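Local coordinates for petrobactin-binding protein YclQ (Bacillus subtilis subsp. subtilis str. 168, PDB 3GFV) that binds iron-free and ferric petrobactin, and the precursor 3,4-dihydroxybenzoic acid, as the solute-binding component of the YclNOPQ importer for ferric petrobactin, at residues E15-K20 with G140-K145; D198-A203 with E282-M287; L231-R236 with Q248-D253. All blocks are in the same frame, centred on the assembly; numbering follows the deposited sequence. Where two conformers were deposited one is given.

Contact 1. Residues E15-K20 with G140-K145; sequences EQITVK and GKIFDK
Ile-17 and Ile-142 bury most of the surface here, with Val-19 and Lys-141 filling in beside them. The strand of 15-20 sends alternate residues to the helix end, so Ile-17 and Val-19 meet it while Thr-18 between them turns to Lys-29. Ile-17 touches with both branches. Its CG1 stands anti to the backbone N (chi1 172°), which carries CD1 to the root of Lys-141, 3.6 Å from Lys-141 CB and also close to that residue's carbonyl O. The lysine supplies only the base of its chain; the two side chains cross at about a right angle, and the rest of Lys-141 leads away from the strand. The other branch, Ile-17 CG2, lies 4.2 Å from Ile-142 CG1. Val-19 comes at the same isoleucine with one methyl, its CG2 3.9 Å from Ile-142 CD1, again nearly perpendicular. No hydrogen bond joins the segments, and the backbones stay apart, Ile-17 CA to Ile-142 CA being 6.8 Å. Val-30 of the partner strand 27-31 and Ile-119 also pack against Val-19 and Ile-142. An N-terminal antiparallel hairpin, 16-21 with 27-31, is thus packed by its apolar side on the last turn of helix 128-142, at the periphery of the N-terminal lobe of a periplasmic-binding-protein fold.

Contact 2. Residues D198-A203 with E282-M287; sequences DVFGVA and ESMTQM
The ring of Phe-200 meets the selenium of Met-284 (a selenomethionine, as is Met-287) at its edge. Selenium sits in the ring plane, 3.9 Å from Phe-200 CZ and equally near Phe-200 CE1. Measured to the ring centroid, Met-284 SE is 5.0 Å away on a line 86° off the normal. That makes it an edge-on Met-aromatic contact, with selenium facing the rim of C-H bonds instead of the pi cloud. Both torsion sets matter. Phe-200 swings CG away from its own carbonyl carbon (chi1 -58°), sending the ring out from the loop toward the helix; Met-284 leaves its helix with CG opposite the backbone N and then bends at chi2 and chi3, a folded chain that brings selenium nearer the ring than its first bond would suggest. The two side chains run past one another in opposite directions. In fold terms, the turn after helix 195-198 in the C-terminal lobe here touches helix 281-296, close to helices 128-142 and 146-170 of this two-lobed periplasmic-binding-protein fold. Met-287, one turn along from Met-284, adds a looser touch: its CB lies 4.5 Å from Phe-200 CZ, while its carbonyl O approaches Phe-200 CE2 obliquely at 4.0 Å. Val-163 packs on the phenylalanine, and Ile-156 and Phe-132 on Met-284, while Leu-195 touches Phe-200, Met-284 and Met-287 alike.

Contact 3. Residues L231-R236 with Q248-D253; sequences LFVIDR and QVVEND
One methyl of Val-250 makes both side-chain contacts between these segments. Val-250 CG1 lies 4.0 Å from Leu-231 CD2 and 4.1 Å from Val-233 CG2, bridging two residues that alternate along the strand and point to the same side of the sheet. The approaches differ: Leu-231 and Val-250 cross obliquely, whereas Val-233 and Val-250 come tip to tip. Chi1 of Val-250, -58°, sets CG1 opposite the carbonyl carbon, the position from which it faces the strand; Leu-231, with CG opposite its backbone N (chi1 -180°), extends CD2 to meet it. In this close part all three residues are buried, and the side chains meet while the backbones stay apart, Val-233 CA to Val-250 CA being 8.9 Å. Val-250 also rests on Val-266 and Tyr-268. Strands 230-235 and 266-268 run parallel side by side, and the helices between them, 246-250 included, form the connection of a beta-alpha-beta crossover, which Val-250 packs on the sheet of the C-terminal lobe.

The other side is loose. From Glu-251 onward the chain leaves the helix and draws away, with Glu-251 and Asp-253 exposed; Asp-253 pairs with Lys-256 in a salt bridge. At the strand end the Asp-235 carboxylate caps Thr-238 N and also bonds Ser-245 N and Thr-246 OG1, tying the strand to the chain just before 248-253. No hydrogen bond joins the segments themselves, which is consistent with dispersion and burial of apolar surface holding the helix end here, while polar bonds fix the connection beside it.

The three contacts spread along the long axis of the molecule. Contacts 1 and 3 lie on opposite sides of the chain's centre, their own centres 43 Å apart, and belong to different lobes. Contact 2 lies nearest the middle, about 10 Å from the chain centre, 27 Å from contact 1 and 20 Å from contact 3, centre to centre. It meets contact 3 directly: Val-202 CG1 packs 4.2 Å from Phe-232 CE2, and along the sequence contact 3 is nested in the loop that contact 2 closes. Contact 1 touches neither, although helix 128-142, whose end it uses, also packs on Met-284 of contact 2 through Tyr-128 and Met-129.

Contact 1. Residues E15-K20 with G140-K145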
loop_
_atom_site.group_PDB
_atom_site.type_symbol
_atom_site.label_atom_id
_atom_site.label_comp_id
_atom_site.label_asym_id
_atom_site.label_seq_id
_atom_site.Cartn_x
_atom_site.Cartn_y
_atom_site.Cartn_z
ATOM N N GLU A 15 30.744 -1.343 7.644
ATOM C CA GLU A 15 29.978 -2.342 8.380
ATOM C C GLU A 15 28.806 -2.830 7.527
ATOM O O GLU A 15 28.134 -2.021 6.898
ATOM C CB GLU A 15 29.475 -1.748 9.696
ATOM C CG GLU A 15 28.568 -2.670 10.483
ATOM C CD GLU A 15 28.128 -2.069 11.799
ATOM O OE1 GLU A 15 28.686 -1.021 12.194
ATOM O OE2 GLU A 15 27.227 -2.651 12.443
ATOM N N GLN A 16 28.596 -4.145 7.480
ATOM C CA GLN A 16 27.527 -4.737 6.665
ATOM C C GLN A 16 26.461 -5.347 7.552
ATOM O O GLN A 16 26.738 -5.744 8.683
ATOM C CB GLN A 16 28.091 -5.839 5.767
ATOM C CG GLN A 16 29.298 -5.420 4.960
ATOM C CD GLN A 16 28.915 -4.542 3.799
ATOM O OE1 GLN A 16 29.377 -3.408 3.681
ATOM N NE2 GLN A 16 28.044 -5.054 2.944
ATOM N N ILE A 17 25.241 -5.423 7.043
ATOM C CA ILE A 17 24.178 -6.143 7.728
ATOM C C ILE A 17 23.534 -7.115 6.732
ATOM O O ILE A 17 23.363 -6.788 5.546
ATOM C CB ILE A 17 23.139 -5.182 8.362
ATOM C CG1 ILE A 17 21.941 -5.956 8.905
ATOM C CG2 ILE A 17 22.663 -4.150 7.368
ATOM C CD1 ILE A 17 21.252 -5.268 10.075
ATOM N N THR A 18 23.220 -8.317 7.211
ATOM C CA THR A 18 22.592 -9.353 6.399
ATOM C C THR A 18 21.078 -9.213 6.440
ATOM O O THR A 18 20.479 -9.283 7.510
ATOM C CB THR A 18 23.011 -10.768 6.880
ATOM O OG1 THR A 18 24.424 -10.920 6.723
ATOM C CG2 THR A 18 22.313 -11.865 6.079
ATOM N N VAL A 19 20.467 -9.006 5.271
ATOM C CA VAL A 19 19.038 -8.743 5.177
ATOM C C VAL A 19 18.328 -9.898 4.466
ATOM O O VAL A 19 18.438 -10.041 3.259
ATOM C CB VAL A 19 18.785 -7.419 4.401
ATOM C CG1 VAL A 19 17.269 -7.177 4.170
ATOM C CG2 VAL A 19 19.422 -6.250 5.130
ATOM N N LYS A 20 17.621 -10.734 5.216
ATOM C CA LYS A 20 16.741 -11.715 4.588
ATOM C C LYS A 20 15.513 -11.001 4.015
ATOM O O LYS A 20 14.899 -10.158 4.675
ATOM C CB LYS A 20 16.324 -12.802 5.591
ATOM C CG LYS A 20 17.489 -13.735 5.952
ATOM C CD LYS A 20 17.084 -14.862 6.901
ATOM C CE LYS A 20 18.212 -15.900 7.002
ATOM N NZ LYS A 20 18.177 -16.649 8.297
ATOM N N GLY A 140 14.465 -0.642 10.092
ATOM C CA GLY A 140 15.019 -0.295 11.393
ATOM C C GLY A 140 16.437 -0.796 11.603
ATOM O O GLY A 140 17.306 -0.074 12.115
ATOM N N LYS A 141 16.677 -2.044 11.219
ATOM C CA LYS A 141 17.998 -2.646 11.417
ATOM C C LYS A 141 19.053 -1.993 10.537
ATOM O O LYS A 141 20.179 -1.724 10.997
ATOM C CB LYS A 141 17.957 -4.153 11.156
ATOM C CG LYS A 141 17.323 -4.964 12.284
ATOM C CD LYS A 141 16.986 -6.377 11.806
ATOM C CE LYS A 141 16.371 -7.228 12.915
ATOM N NZ LYS A 141 15.169 -6.604 13.543
ATOM N N ILE A 142 18.703 -1.736 9.279
ATOM C CA ILE A 142 19.656 -1.139 8.342
ATOM C C ILE A 142 20.107 0.258 8.777
ATOM O O ILE A 142 21.286 0.614 8.651
ATOM C CB ILE A 142 19.079 -1.070 6.901
ATOM C CG1 ILE A 142 18.950 -2.483 6.329
ATOM C CG2 ILE A 142 19.972 -0.200 6.010
ATOM C CD1 ILE A 142 17.973 -2.608 5.159
ATOM N N PHE A 143 19.172 1.048 9.296
ATOM C CA PHE A 143 19.446 2.448 9.653
ATOM C C PHE A 143 19.569 2.746 11.143
ATOM O O PHE A 143 19.526 3.910 11.556
ATOM C CB PHE A 143 18.371 3.346 9.029
ATOM C CG PHE A 143 18.328 3.266 7.536
ATOM C CD1 PHE A 143 19.149 4.081 6.764
ATOM C CD2 PHE A 143 17.475 2.371 6.892
ATOM C CE1 PHE A 143 19.114 4.008 5.375
ATOM C CE2 PHE A 143 17.441 2.296 5.502
ATOM C CZ PHE A 143 18.274 3.116 4.746
ATOM N N ASP A 144 19.735 1.703 11.952
ATOM C CA ASP A 144 19.885 1.862 13.386
ATOM C C ASP A 144 18.715 2.620 13.999
ATOM O O ASP A 144 18.916 3.553 14.786
ATOM C CB ASP A 144 21.203 2.612 13.679
ATOM C CG ASP A 144 22.066 1.902 14.689
ATOM O OD1 ASP A 144 21.850 0.692 14.917
ATOM O OD2 ASP A 144 22.980 2.554 15.244
ATOM N N LYS A 145 17.494 2.207 13.648
ATOM C CA LYS A 145 16.273 2.821 14.155
ATOM C C LYS A 145 15.353 1.739 14.712
ATOM O O LYS A 145 14.114 1.847 14.643
ATOM C CB LYS A 145 15.545 3.542 13.019
ATOM C CG LYS A 145 16.306 4.712 12.421
ATOM C CD LYS A 145 16.189 5.935 13.299
ATOM C CE LYS A 145 16.870 7.134 12.648
ATOM N NZ LYS A 145 16.383 8.415 13.237
#

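Contact 2. Residues D198-A203 with E282-M287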
loop_
_atom_site.group_PDB
_atom_site.type_symbol
_atom_site.label_atom_id
_atom_site.label_comp_id
_atom_site.label_asym_id
_atom_site.label_seq_id
_atom_site.Cartn_x
_atom_site.Cartn_y
_atom_site.Cartn_z
ATOM N N ASP A 198 -8.764 -8.606 6.619
ATOM C CA ASP A 198 -7.820 -9.495 7.288
ATOM C C ASP A 198 -7.180 -8.843 8.506
ATOM O O ASP A 198 -6.816 -9.519 9.467
ATOM C CB ASP A 198 -6.718 -9.923 6.314
ATOM C CG ASP A 198 -7.266 -10.629 5.087
ATOM O OD1 ASP A 198 -8.284 -11.348 5.214
ATOM O OD2 ASP A 198 -6.686 -10.454 4.005
ATOM N N VAL A 199 -7.045 -7.528 8.457
ATOM C CA VAL A 199 -6.306 -6.804 9.487
ATOM C C VAL A 199 -7.253 -5.909 10.272
ATOM O O VAL A 199 -7.262 -5.941 11.500
ATOM C CB VAL A 199 -5.183 -5.965 8.856
ATOM C CG1 VAL A 199 -4.440 -5.178 9.910
ATOM C CG2 VAL A 199 -4.211 -6.883 8.122
ATOM N N PHE A 200 -8.082 -5.141 9.552
ATOM C CA PHE A 200 -8.943 -4.154 10.193
ATOM C C PHE A 200 -10.249 -4.749 10.698
ATOM O O PHE A 200 -11.022 -4.061 11.367
ATOM C CB PHE A 200 -9.275 -2.983 9.252
ATOM C CG PHE A 200 -8.063 -2.249 8.734
ATOM C CD1 PHE A 200 -6.846 -2.358 9.387
ATOM C CD2 PHE A 200 -8.156 -1.455 7.590
ATOM C CE1 PHE A 200 -5.732 -1.690 8.901
ATOM C CE2 PHE A 200 -7.045 -0.763 7.087
ATOM C CZ PHE A 200 -5.827 -0.883 7.747
ATOM N N GLY A 201 -10.522 -6.001 10.337
ATOM C CA GLY A 201 -11.633 -6.714 10.956
ATOM C C GLY A 201 -13.026 -6.519 10.363
ATOM O O GLY A 201 -14.021 -6.966 10.948
ATOM N N VAL A 202 -13.120 -5.855 9.212
ATOM C CA VAL A 202 -14.429 -5.654 8.572
ATOM C C VAL A 202 -14.945 -6.991 8.052
ATOM O O VAL A 202 -14.251 -7.702 7.329
ATOM C CB VAL A 202 -14.380 -4.595 7.414
ATOM C CG1 VAL A 202 -15.742 -4.497 6.690
ATOM C CG2 VAL A 202 -13.936 -3.200 7.966
ATOM N N ALA A 203 -16.158 -7.378 8.445
ATOM C CA ALA A 203 -16.700 -8.633 7.929
ATOM C C ALA A 203 -16.901 -8.545 6.401
ATOM O O ALA A 203 -17.490 -7.585 5.914
ATOM C CB ALA A 203 -18.039 -8.941 8.604
ATOM N N GLU A 282 3.740 5.297 7.406
ATOM C CA GLU A 282 2.837 6.426 7.211
ATOM C C GLU A 282 1.575 6.000 6.476
ATOM O O GLU A 282 0.467 6.353 6.878
ATOM C CB GLU A 282 3.518 7.551 6.439
ATOM C CG GLU A 282 4.769 8.051 7.153
ATOM C CD GLU A 282 5.459 9.222 6.481
ATOM O OE1 GLU A 282 5.176 9.499 5.306
ATOM O OE2 GLU A 282 6.309 9.866 7.161
ATOM N N SER A 283 1.745 5.241 5.399
ATOM C CA SER A 283 0.585 4.821 4.619
ATOM C C SER A 283 -0.342 3.945 5.472
ATOM O O SER A 283 -1.561 4.097 5.407
ATOM C CB SER A 283 0.981 4.141 3.293
ATOM O OG SER A 283 2.021 3.191 3.445
HETATM N N MSE A 284 0.225 3.073 6.310
HETATM C CA MSE A 284 -0.620 2.219 7.148
HETATM C C MSE A 284 -1.415 3.096 8.124
HETATM O O MSE A 284 -2.616 2.892 8.343
HETATM C CB MSE A 284 0.230 1.199 7.897
HETATM C CG MSE A 284 -0.492 0.449 8.993
HETATM SE SE MSE A 284 -1.981 -0.691 8.371
HETATM C CE MSE A 284 -1.022 -2.311 7.914
ATOM N N THR A 285 -0.725 4.049 8.736
ATOM C CA THR A 285 -1.364 4.951 9.690
ATOM C C THR A 285 -2.545 5.671 9.050
ATOM O O THR A 285 -3.638 5.734 9.625
ATOM C CB THR A 285 -0.358 5.947 10.253
ATOM O OG1 THR A 285 0.604 5.221 11.030
ATOM C CG2 THR A 285 -1.059 6.944 11.139
ATOM N N GLN A 286 -2.315 6.177 7.847
ATOM C CA GLN A 286 -3.356 6.844 7.090
ATOM C C GLN A 286 -4.516 5.900 6.797
ATOM O O GLN A 286 -5.685 6.261 6.986
ATOM C CB GLN A 286 -2.809 7.376 5.767
ATOM C CG GLN A 286 -3.890 8.113 4.989
ATOM C CD GLN A 286 -3.449 8.509 3.599
ATOM O OE1 GLN A 286 -2.363 9.067 3.399
ATOM N NE2 GLN A 286 -4.299 8.223 2.627
HETATM N N MSE A 287 -4.176 4.701 6.333
HETATM C CA MSE A 287 -5.169 3.734 5.875
HETATM C C MSE A 287 -6.071 3.307 7.020
HETATM O O MSE A 287 -7.315 3.215 6.852
HETATM C CB MSE A 287 -4.517 2.528 5.184
HETATM C CG MSE A 287 -3.898 2.891 3.825
HETATM SE SE MSE A 287 -2.501 1.628 3.301
HETATM C CE MSE A 287 -3.592 0.162 2.831
#

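Contact 3. Residues L231-R236 with Q248-D253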
loop_
_atom_site.group_PDB
_atom_site.type_symbol
_atom_site.label_atom_id
_atom_site.label_comp_id
_atom_site.label_asym_id
_atom_site.label_seq_id
_atom_site.Cartn_x
_atom_site.Cartn_y
_atom_site.Cartn_z
ATOM N N LEU A 231 -19.277 0.231 1.639
ATOM C CA LEU A 231 -18.655 0.048 0.332
ATOM C C LEU A 231 -17.372 0.883 0.265
ATOM O O LEU A 231 -17.416 2.110 0.316
ATOM C CB LEU A 231 -19.628 0.442 -0.785
ATOM C CG LEU A 231 -19.096 0.285 -2.223
ATOM C CD1 LEU A 231 -18.818 -1.166 -2.564
ATOM C CD2 LEU A 231 -20.127 0.863 -3.221
ATOM N N PHE A 232 -16.242 0.194 0.179
ATOM C CA PHE A 232 -14.934 0.842 0.117
ATOM C C PHE A 232 -14.523 0.943 -1.338
ATOM O O PHE A 232 -14.447 -0.075 -2.031
ATOM C CB PHE A 232 -13.919 0.007 0.891
ATOM C CG PHE A 232 -14.210 -0.078 2.359
ATOM C CD1 PHE A 232 -13.684 0.865 3.234
ATOM C CD2 PHE A 232 -15.025 -1.089 2.863
ATOM C CE1 PHE A 232 -13.937 0.792 4.615
ATOM C CE2 PHE A 232 -15.288 -1.165 4.243
ATOM C CZ PHE A 232 -14.765 -0.214 5.105
ATOM N N VAL A 233 -14.270 2.164 -1.808
ATOM C CA VAL A 233 -13.975 2.361 -3.228
ATOM C C VAL A 233 -12.586 2.944 -3.460
ATOM O O VAL A 233 -12.212 3.952 -2.834
ATOM C CB VAL A 233 -14.988 3.314 -3.859
ATOM C CG1 VAL A 233 -14.712 3.461 -5.339
ATOM C CG2 VAL A 233 -16.400 2.776 -3.643
ATOM N N ILE A 234 -11.853 2.329 -4.386
ATOM C CA ILE A 234 -10.557 2.850 -4.850
ATOM C C ILE A 234 -10.722 3.110 -6.325
ATOM O O ILE A 234 -11.312 2.295 -7.031
ATOM C CB ILE A 234 -9.445 1.819 -4.614
ATOM C CG1 ILE A 234 -9.227 1.657 -3.109
ATOM C CG2 ILE A 234 -8.121 2.249 -5.261
ATOM C CD1 ILE A 234 -8.624 0.333 -2.761
ATOM N N ASP A 235 -10.233 4.250 -6.794
ATOM C CA ASP A 235 -10.345 4.565 -8.214
ATOM C C ASP A 235 -8.970 4.517 -8.878
ATOM O O ASP A 235 -8.132 5.399 -8.659
ATOM C CB ASP A 235 -10.960 5.936 -8.398
ATOM C CG ASP A 235 -11.435 6.155 -9.827
ATOM O OD1 ASP A 235 -10.630 5.940 -10.750
ATOM O OD2 ASP A 235 -12.619 6.465 -10.012
ATOM N N ARG A 236 -8.738 3.485 -9.686
ATOM C CA ARG A 236 -7.420 3.311 -10.308
ATOM C C ARG A 236 -7.114 4.472 -11.252
ATOM O O ARG A 236 -5.973 4.931 -11.338
ATOM C CB ARG A 236 -7.348 1.993 -11.076
ATOM C CG ARG A 236 -5.993 1.748 -11.752
ATOM C CD ARG A 236 -5.963 0.445 -12.526
ATOM N NE ARG A 236 -4.681 0.262 -13.210
ATOM C CZ ARG A 236 -4.417 0.703 -14.437
ATOM N NH1 ARG A 236 -5.348 1.347 -15.136
ATOM N NH2 ARG A 236 -3.214 0.493 -14.973
ATOM N N GLN A 248 -20.004 7.211 -11.512
ATOM C CA GLN A 248 -20.874 6.497 -12.429
ATOM C C GLN A 248 -21.183 5.139 -11.828
ATOM O O GLN A 248 -22.204 4.541 -12.152
ATOM C CB GLN A 248 -20.261 6.364 -13.825
ATOM C CG GLN A 248 -19.139 5.347 -13.963
ATOM C CD GLN A 248 -18.400 5.493 -15.294
ATOM O OE1 GLN A 248 -18.412 4.586 -16.129
ATOM N NE2 GLN A 248 -17.773 6.648 -15.500
ATOM N N VAL A 249 -20.303 4.646 -10.951
ATOM C CA VAL A 249 -20.615 3.389 -10.307
ATOM C C VAL A 249 -21.562 3.612 -9.135
ATOM O O VAL A 249 -22.635 3.035 -9.083
ATOM C CB VAL A 249 -19.380 2.636 -9.784
ATOM C CG1 VAL A 249 -19.838 1.359 -9.035
ATOM C CG2 VAL A 249 -18.421 2.296 -10.932
ATOM N N VAL A 250 -21.164 4.451 -8.192
ATOM C CA VAL A 250 -21.840 4.412 -6.895
ATOM C C VAL A 250 -23.117 5.214 -6.889
ATOM O O VAL A 250 -24.009 4.975 -6.077
ATOM C CB VAL A 250 -20.937 4.872 -5.740
ATOM C CG1 VAL A 250 -19.683 4.006 -5.680
ATOM C CG2 VAL A 250 -20.596 6.335 -5.904
ATOM N N GLU A 251 -23.214 6.163 -7.809
ATOM C CA GLU A 251 -24.420 6.970 -7.905
ATOM C C GLU A 251 -25.344 6.461 -9.017
ATOM O O GLU A 251 -26.377 7.066 -9.304
ATOM C CB GLU A 251 -24.045 8.452 -8.035
ATOM C CG GLU A 251 -23.296 8.925 -6.774
ATOM C CD GLU A 251 -22.745 10.328 -6.879
ATOM O OE1 GLU A 251 -23.269 11.116 -7.696
ATOM O OE2 GLU A 251 -21.789 10.644 -6.133
ATOM N N ASN A 252 -24.987 5.322 -9.607
ATOM C CA ASN A 252 -25.855 4.693 -10.609
ATOM C C ASN A 252 -27.217 4.297 -10.022
ATOM O O ASN A 252 -27.289 3.730 -8.929
ATOM C CB ASN A 252 -25.202 3.440 -11.168
ATOM C CG ASN A 252 -25.863 2.980 -12.428
ATOM O OD1 ASN A 252 -26.968 2.418 -12.409
ATOM N ND2 ASN A 252 -25.221 3.261 -13.552
ATOM N N ASP A 253 -28.288 4.583 -10.750
ATOM C CA ASP A 253 -29.636 4.243 -10.303
ATOM C C ASP A 253 -29.769 2.779 -9.870
ATOM O O ASP A 253 -30.522 2.461 -8.942
ATOM C CB ASP A 253 -30.649 4.554 -11.415
ATOM C CG ASP A 253 -32.066 4.135 -11.051
ATOM O OD1 ASP A 253 -32.791 4.974 -10.476
ATOM O OD2 ASP A 253 -32.448 2.974 -11.327
#